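Local coordinates for substrate-binding protein (Synechococcus sp., PDB 6WPN) that probably binds a sugar or oligosaccharide in the periplasm, as a substrate-binding protein serving transport in a marine cyanobacterium, at residues A[187-200]-A[388-400]. Numbering follows the deposited sequence.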
loop_
_atom_site.group_PDB
_atom_site.type_symbol
_atom_site.label_atom_id
_atom_site.label_comp_id
_atom_site.label_asym_id
_atom_site.label_seq_id
_atom_site.Cartn_x
_atom_site.Cartn_y
_atom_site.Cartn_z
ATOM N N THR A 187 -8.027 3.835 9.602
ATOM C CA THR A 187 -9.411 3.698 9.188
ATOM C C THR A 187 -9.882 2.253 9.326
ATOM O O THR A 187 -9.112 1.301 9.168
ATOM C CB THR A 187 -9.598 4.171 7.745
ATOM O OG1 THR A 187 -10.992 4.154 7.417
ATOM C CG2 THR A 187 -8.841 3.270 6.768
ATOM N N VAL A 188 -11.166 2.102 9.640
ATOM C CA VAL A 188 -11.818 0.803 9.698
ATOM C C VAL A 188 -12.992 0.746 8.713
ATOM O O VAL A 188 -13.897 -0.073 8.847
ATOM C CB VAL A 188 -12.226 0.465 11.151
ATOM C CG1 VAL A 188 -13.327 1.371 11.643
ATOM C CG2 VAL A 188 -12.595 -1.006 11.326
ATOM N N VAL A 189 -12.970 1.621 7.710
ATOM C CA VAL A 189 -13.925 1.591 6.604
ATOM C C VAL A 189 -13.577 0.360 5.775
ATOM O O VAL A 189 -12.447 0.262 5.272
ATOM C CB VAL A 189 -13.881 2.888 5.783
ATOM C CG1 VAL A 189 -14.685 2.741 4.498
ATOM C CG2 VAL A 189 -14.415 4.044 6.613
ATOM N N PRO A 190 -14.510 -0.587 5.606
ATOM C CA PRO A 190 -14.138 -1.928 5.108
ATOM C C PRO A 190 -13.212 -1.978 3.902
ATOM O O PRO A 190 -12.170 -2.640 3.965
ATOM C CB PRO A 190 -15.503 -2.548 4.788
ATOM C CG PRO A 190 -16.425 -1.923 5.775
ATOM C CD PRO A 190 -15.936 -0.505 5.965
ATOM N N ASP A 191 -13.547 -1.300 2.810
ATOM C CA ASP A 191 -12.711 -1.401 1.619
ATOM C C ASP A 191 -11.939 -0.119 1.347
ATOM O O ASP A 191 -11.922 0.382 0.218
ATOM C CB ASP A 191 -13.532 -1.835 0.408
ATOM C CG ASP A 191 -13.696 -3.349 0.343
ATOM O OD1 ASP A 191 -12.894 -4.056 0.996
ATOM O OD2 ASP A 191 -14.606 -3.834 -0.362
ATOM N N ASP A 192 -11.300 0.415 2.383
ATOM C CA ASP A 192 -10.411 1.556 2.236
ATOM C C ASP A 192 -8.997 1.049 2.486
ATOM O O ASP A 192 -8.639 -0.029 2.001
ATOM C CB ASP A 192 -10.791 2.684 3.202
ATOM C CG ASP A 192 -10.354 4.058 2.709
ATOM O OD1 ASP A 192 -9.144 4.377 2.788
ATOM O OD2 ASP A 192 -11.227 4.818 2.231
ATOM N N SER A 193 -8.191 1.799 3.225
ATOM C CA SER A 193 -6.818 1.379 3.466
ATOM C C SER A 193 -6.779 0.033 4.180
ATOM O O SER A 193 -7.673 -0.314 4.956
ATOM C CB SER A 193 -6.081 2.422 4.302
ATOM O OG SER A 193 -4.836 1.919 4.755
ATOM N N ALA A 194 -5.732 -0.736 3.897
ATOM C CA ALA A 194 -5.516 -2.027 4.532
ATOM C C ALA A 194 -4.578 -1.925 5.726
ATOM O O ALA A 194 -4.134 -2.957 6.242
ATOM C CB ALA A 194 -4.970 -3.034 3.517
ATOM N N GLU A 195 -4.264 -0.705 6.170
ATOM C CA GLU A 195 -3.305 -0.535 7.256
ATOM C C GLU A 195 -3.769 -1.252 8.512
ATOM O O GLU A 195 -2.956 -1.816 9.251
ATOM C CB GLU A 195 -3.079 0.951 7.542
ATOM C CG GLU A 195 -1.953 1.205 8.539
ATOM C CD GLU A 195 -1.850 2.657 8.964
ATOM O OE1 GLU A 195 -2.535 3.511 8.352
ATOM O OE2 GLU A 195 -1.094 2.938 9.925
ATOM N N LEU A 196 -5.076 -1.248 8.769
ATOM C CA LEU A 196 -5.591 -1.939 9.943
ATOM C C LEU A 196 -5.354 -3.438 9.837
ATOM O O LEU A 196 -4.818 -4.061 10.758
ATOM C CB LEU A 196 -7.079 -1.642 10.103
ATOM C CG LEU A 196 -7.753 -2.120 11.383
ATOM C CD1 LEU A 196 -7.197 -1.424 12.592
ATOM C CD2 LEU A 196 -9.230 -1.874 11.259
ATOM N N LEU A 197 -5.710 -4.027 8.695
ATOM C CA LEU A 197 -5.440 -5.443 8.479
ATOM C C LEU A 197 -3.947 -5.728 8.541
ATOM O O LEU A 197 -3.529 -6.784 9.028
ATOM C CB LEU A 197 -6.013 -5.890 7.136
ATOM C CG LEU A 197 -6.081 -7.402 6.930
ATOM C CD1 LEU A 197 -7.045 -8.019 7.935
ATOM C CD2 LEU A 197 -6.501 -7.728 5.513
ATOM N N GLU A 198 -3.128 -4.810 8.029
ATOM C CA GLU A 198 -1.683 -4.985 8.124
ATOM C C GLU A 198 -1.206 -4.924 9.572
ATOM O O GLU A 198 -0.268 -5.639 9.947
ATOM C CB GLU A 198 -0.969 -3.937 7.271
ATOM C CG GLU A 198 -1.165 -4.125 5.768
ATOM C CD GLU A 198 -0.864 -2.866 4.972
ATOM O OE1 GLU A 198 -0.630 -1.812 5.596
ATOM O OE2 GLU A 198 -0.847 -2.936 3.724
ATOM N N SER A 199 -1.840 -4.087 10.403
ATOM C CA SER A 199 -1.464 -4.046 11.814
ATOM C C SER A 199 -1.750 -5.376 12.493
ATOM O O SER A 199 -0.990 -5.812 13.368
ATOM C CB SER A 199 -2.197 -2.922 12.541
ATOM O OG SER A 199 -3.532 -3.297 12.825
ATOM N N PHE A 200 -2.849 -6.033 12.105
ATOM C CA PHE A 200 -3.128 -7.375 12.604
ATOM C C PHE A 200 -1.959 -8.302 12.319
ATOM O O PHE A 200 -1.486 -9.020 13.208
ATOM C CB PHE A 200 -4.418 -7.920 11.976
ATOM C CG PHE A 200 -5.683 -7.420 12.632
ATOM C CD1 PHE A 200 -6.145 -6.138 12.403
ATOM C CD2 PHE A 200 -6.417 -8.241 13.466
ATOM C CE1 PHE A 200 -7.303 -5.676 13.003
ATOM C CE2 PHE A 200 -7.579 -7.783 14.070
ATOM C CZ PHE A 200 -8.019 -6.497 13.834
ATOM N N VAL A 388 -9.030 -11.748 -0.148
ATOM C CA VAL A 388 -8.556 -11.074 1.058
ATOM C C VAL A 388 -9.350 -9.801 1.325
ATOM O O VAL A 388 -9.451 -9.357 2.476
ATOM C CB VAL A 388 -7.047 -10.781 0.955
ATOM C CG1 VAL A 388 -6.790 -9.622 0.014
ATOM C CG2 VAL A 388 -6.463 -10.494 2.331
ATOM N N LYS A 389 -9.925 -9.195 0.287
ATOM C CA LYS A 389 -10.749 -8.012 0.503
ATOM C C LYS A 389 -12.113 -8.366 1.077
ATOM O O LYS A 389 -12.684 -7.573 1.833
ATOM C CB LYS A 389 -10.889 -7.223 -0.798
ATOM C CG LYS A 389 -9.633 -6.426 -1.149
ATOM C CD LYS A 389 -9.342 -5.365 -0.087
ATOM C CE LYS A 389 -8.024 -4.646 -0.336
ATOM N NZ LYS A 389 -6.849 -5.548 -0.164
ATOM N N ARG A 390 -12.644 -9.543 0.742
ATOM C CA ARG A 390 -13.829 -10.035 1.436
ATOM C C ARG A 390 -13.532 -10.220 2.919
ATOM O O ARG A 390 -14.336 -9.846 3.780
ATOM C CB ARG A 390 -14.268 -11.368 0.830
ATOM C CG ARG A 390 -15.492 -12.001 1.477
ATOM C CD ARG A 390 -16.767 -11.266 1.111
ATOM N NE ARG A 390 -16.984 -11.351 -0.334
ATOM C CZ ARG A 390 -18.015 -10.816 -0.979
ATOM N NH1 ARG A 390 -18.946 -10.149 -0.311
ATOM N NH2 ARG A 390 -18.116 -10.959 -2.296
ATOM N N LEU A 391 -12.366 -10.794 3.227
ATOM C CA LEU A 391 -11.948 -10.982 4.612
ATOM C C LEU A 391 -11.753 -9.646 5.318
ATOM O O LEU A 391 -12.191 -9.470 6.460
ATOM C CB LEU A 391 -10.660 -11.802 4.647
ATOM C CG LEU A 391 -10.006 -12.027 6.007
ATOM C CD1 LEU A 391 -10.872 -12.949 6.849
ATOM C CD2 LEU A 391 -8.599 -12.589 5.848
ATOM N N GLN A 392 -11.097 -8.692 4.654
ATOM C CA GLN A 392 -10.916 -7.371 5.247
ATOM C C GLN A 392 -12.253 -6.728 5.580
ATOM O O GLN A 392 -12.420 -6.143 6.658
ATOM C CB GLN A 392 -10.128 -6.472 4.298
ATOM C CG GLN A 392 -10.083 -5.020 4.745
ATOM C CD GLN A 392 -9.341 -4.134 3.766
ATOM O OE1 GLN A 392 -8.204 -4.415 3.396
ATOM N NE2 GLN A 392 -9.986 -3.058 3.338
ATOM N N SER A 393 -13.217 -6.819 4.663
ATOM C CA SER A 393 -14.515 -6.195 4.890
ATOM C C SER A 393 -15.223 -6.811 6.090
ATOM O O SER A 393 -15.819 -6.095 6.902
ATOM C CB SER A 393 -15.372 -6.308 3.632
ATOM O OG SER A 393 -16.622 -5.672 3.825
ATOM N N ILE A 394 -15.183 -8.140 6.210
ATOM C CA ILE A 394 -15.838 -8.806 7.332
ATOM C C ILE A 394 -15.192 -8.393 8.649
ATOM O O ILE A 394 -15.880 -8.118 9.639
ATOM C CB ILE A 394 -15.818 -10.335 7.136
ATOM C CG1 ILE A 394 -16.705 -10.735 5.951
ATOM C CG2 ILE A 394 -16.260 -11.050 8.401
ATOM C CD1 ILE A 394 -16.777 -12.214 5.729
ATOM N N ILE A 395 -13.862 -8.353 8.686
ATOM C CA ILE A 395 -13.172 -8.000 9.921
ATOM C C ILE A 395 -13.439 -6.542 10.283
ATOM O O ILE A 395 -13.793 -6.228 11.425
ATOM C CB ILE A 395 -11.666 -8.290 9.794
ATOM C CG1 ILE A 395 -11.430 -9.796 9.647
ATOM C CG2 ILE A 395 -10.913 -7.730 10.995
ATOM C CD1 ILE A 395 -9.977 -10.170 9.456
ATOM N N TYR A 396 -13.308 -5.637 9.308
ATOM C CA TYR A 396 -13.540 -4.221 9.588
ATOM C C TYR A 396 -14.968 -3.971 10.066
ATOM O O TYR A 396 -15.194 -3.148 10.962
ATOM C CB TYR A 396 -13.248 -3.369 8.349
ATOM C CG TYR A 396 -11.780 -3.171 8.024
ATOM C CD1 TYR A 396 -10.808 -4.032 8.517
ATOM C CD2 TYR A 396 -11.368 -2.096 7.248
ATOM C CE1 TYR A 396 -9.474 -3.849 8.217
ATOM C CE2 TYR A 396 -10.036 -1.895 6.946
ATOM C CZ TYR A 396 -9.091 -2.772 7.434
ATOM O OH TYR A 396 -7.760 -2.576 7.136
ATOM N N THR A 397 -15.947 -4.666 9.476
ATOM C CA THR A 397 -17.343 -4.479 9.868
ATOM C C THR A 397 -17.582 -4.930 11.302
ATOM O O THR A 397 -18.240 -4.228 12.079
ATOM C CB THR A 397 -18.272 -5.232 8.917
ATOM O OG1 THR A 397 -18.172 -4.670 7.602
ATOM C CG2 THR A 397 -19.714 -5.150 9.403
ATOM N N GLN A 398 -17.087 -6.115 11.663
ATOM C CA GLN A 398 -17.286 -6.612 13.022
ATOM C C GLN A 398 -16.510 -5.775 14.034
ATOM O O GLN A 398 -17.021 -5.466 15.116
ATOM C CB GLN A 398 -16.883 -8.085 13.116
ATOM C CG GLN A 398 -17.769 -9.027 12.310
ATOM C CD GLN A 398 -19.251 -8.798 12.555
ATOM O OE1 GLN A 398 -19.691 -8.629 13.695
ATOM N NE2 GLN A 398 -20.034 -8.801 11.481
ATOM N N LEU A 399 -15.277 -5.393 13.698
ATOM C CA LEU A 399 -14.514 -4.536 14.598
ATOM C C LEU A 399 -15.236 -3.213 14.807
ATOM O O LEU A 399 -15.262 -2.676 15.920
ATOM C CB LEU A 399 -13.112 -4.302 14.038
ATOM C CG LEU A 399 -12.194 -3.384 14.852
ATOM C CD1 LEU A 399 -12.007 -3.923 16.257
ATOM C CD2 LEU A 399 -10.852 -3.225 14.170
ATOM N N GLN A 400 -15.884 -2.714 13.756
ATOM C CA GLN A 400 -16.627 -1.466 13.850
ATOM C C GLN A 400 -17.783 -1.579 14.835
ATOM O O GLN A 400 -18.040 -0.650 15.610
ATOM C CB GLN A 400 -17.125 -1.085 12.461
ATOM C CG GLN A 400 -17.624 0.321 12.318
ATOM C CD GLN A 400 -17.819 0.687 10.860
ATOM O OE1 GLN A 400 -17.016 0.307 10.003
ATOM N NE2 GLN A 400 -18.889 1.424 10.569
#
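The ring of Tyr396 lies between Leu196 on one face and CG of its own helix neighbour Gln392 on the other. Leu196 makes a CH-pi contact, CD2 standing 3.9 Å from the ring centroid and 21° off its normal. Gln392 CG sits over the centre of the opposite face. Backbone atoms of the 187-200 segment line the edge: Val189 O, Ser193 O and Leu197 N. With chi1 at -75°, CG of Tyr396 is anti to the carbonyl carbon, and the ring reaches across to the start of helix 195-202. There its hydroxyl donates to Ser193 O, 3.1 Å from OH, on a lone pair in the carbonyl plane. The same OH accepts from Leu197 N at 3.0 Å. Gln392 extends beside the ring and points NE2 at Pro190 O; the modelled bond, 2.3 Å between these two atoms, is too short and its geometry doubtful.

Leu197 is a knob in a hole formed by Val388, Gln392, Ile395 and Tyr396. Its CD1 meets Ile395 CD1 at 3.9 Å, the two side chains crossing at about a right angle. Leu196 and Leu399 meet tip to tip, CD2 to CD2 at 3.6 Å. Phe200 turns a ring edge to Leu399 CD2. Helix 219-233 extends this apolar packing through Phe225 and Trp228. Pro190 CB rests on Ser393.

A phenylalanine in place of Tyr396 would probably keep the ring between Leu196 and Gln392 but leave Ser193 O and Leu197 N without their hydroxyl partner. The contact thus joins loop 187-194 and the start of helix 195-202 to helix 388-403 within the solute-binding fold, the two helical segments crossing at 90°. Apolar side chains pack beside Tyr396, with Val188 CG2 3.9 Å from Tyr396 CB, while the tyrosine hydroxyl takes up Ser193 O and Leu197 N at the start of helix 195-202.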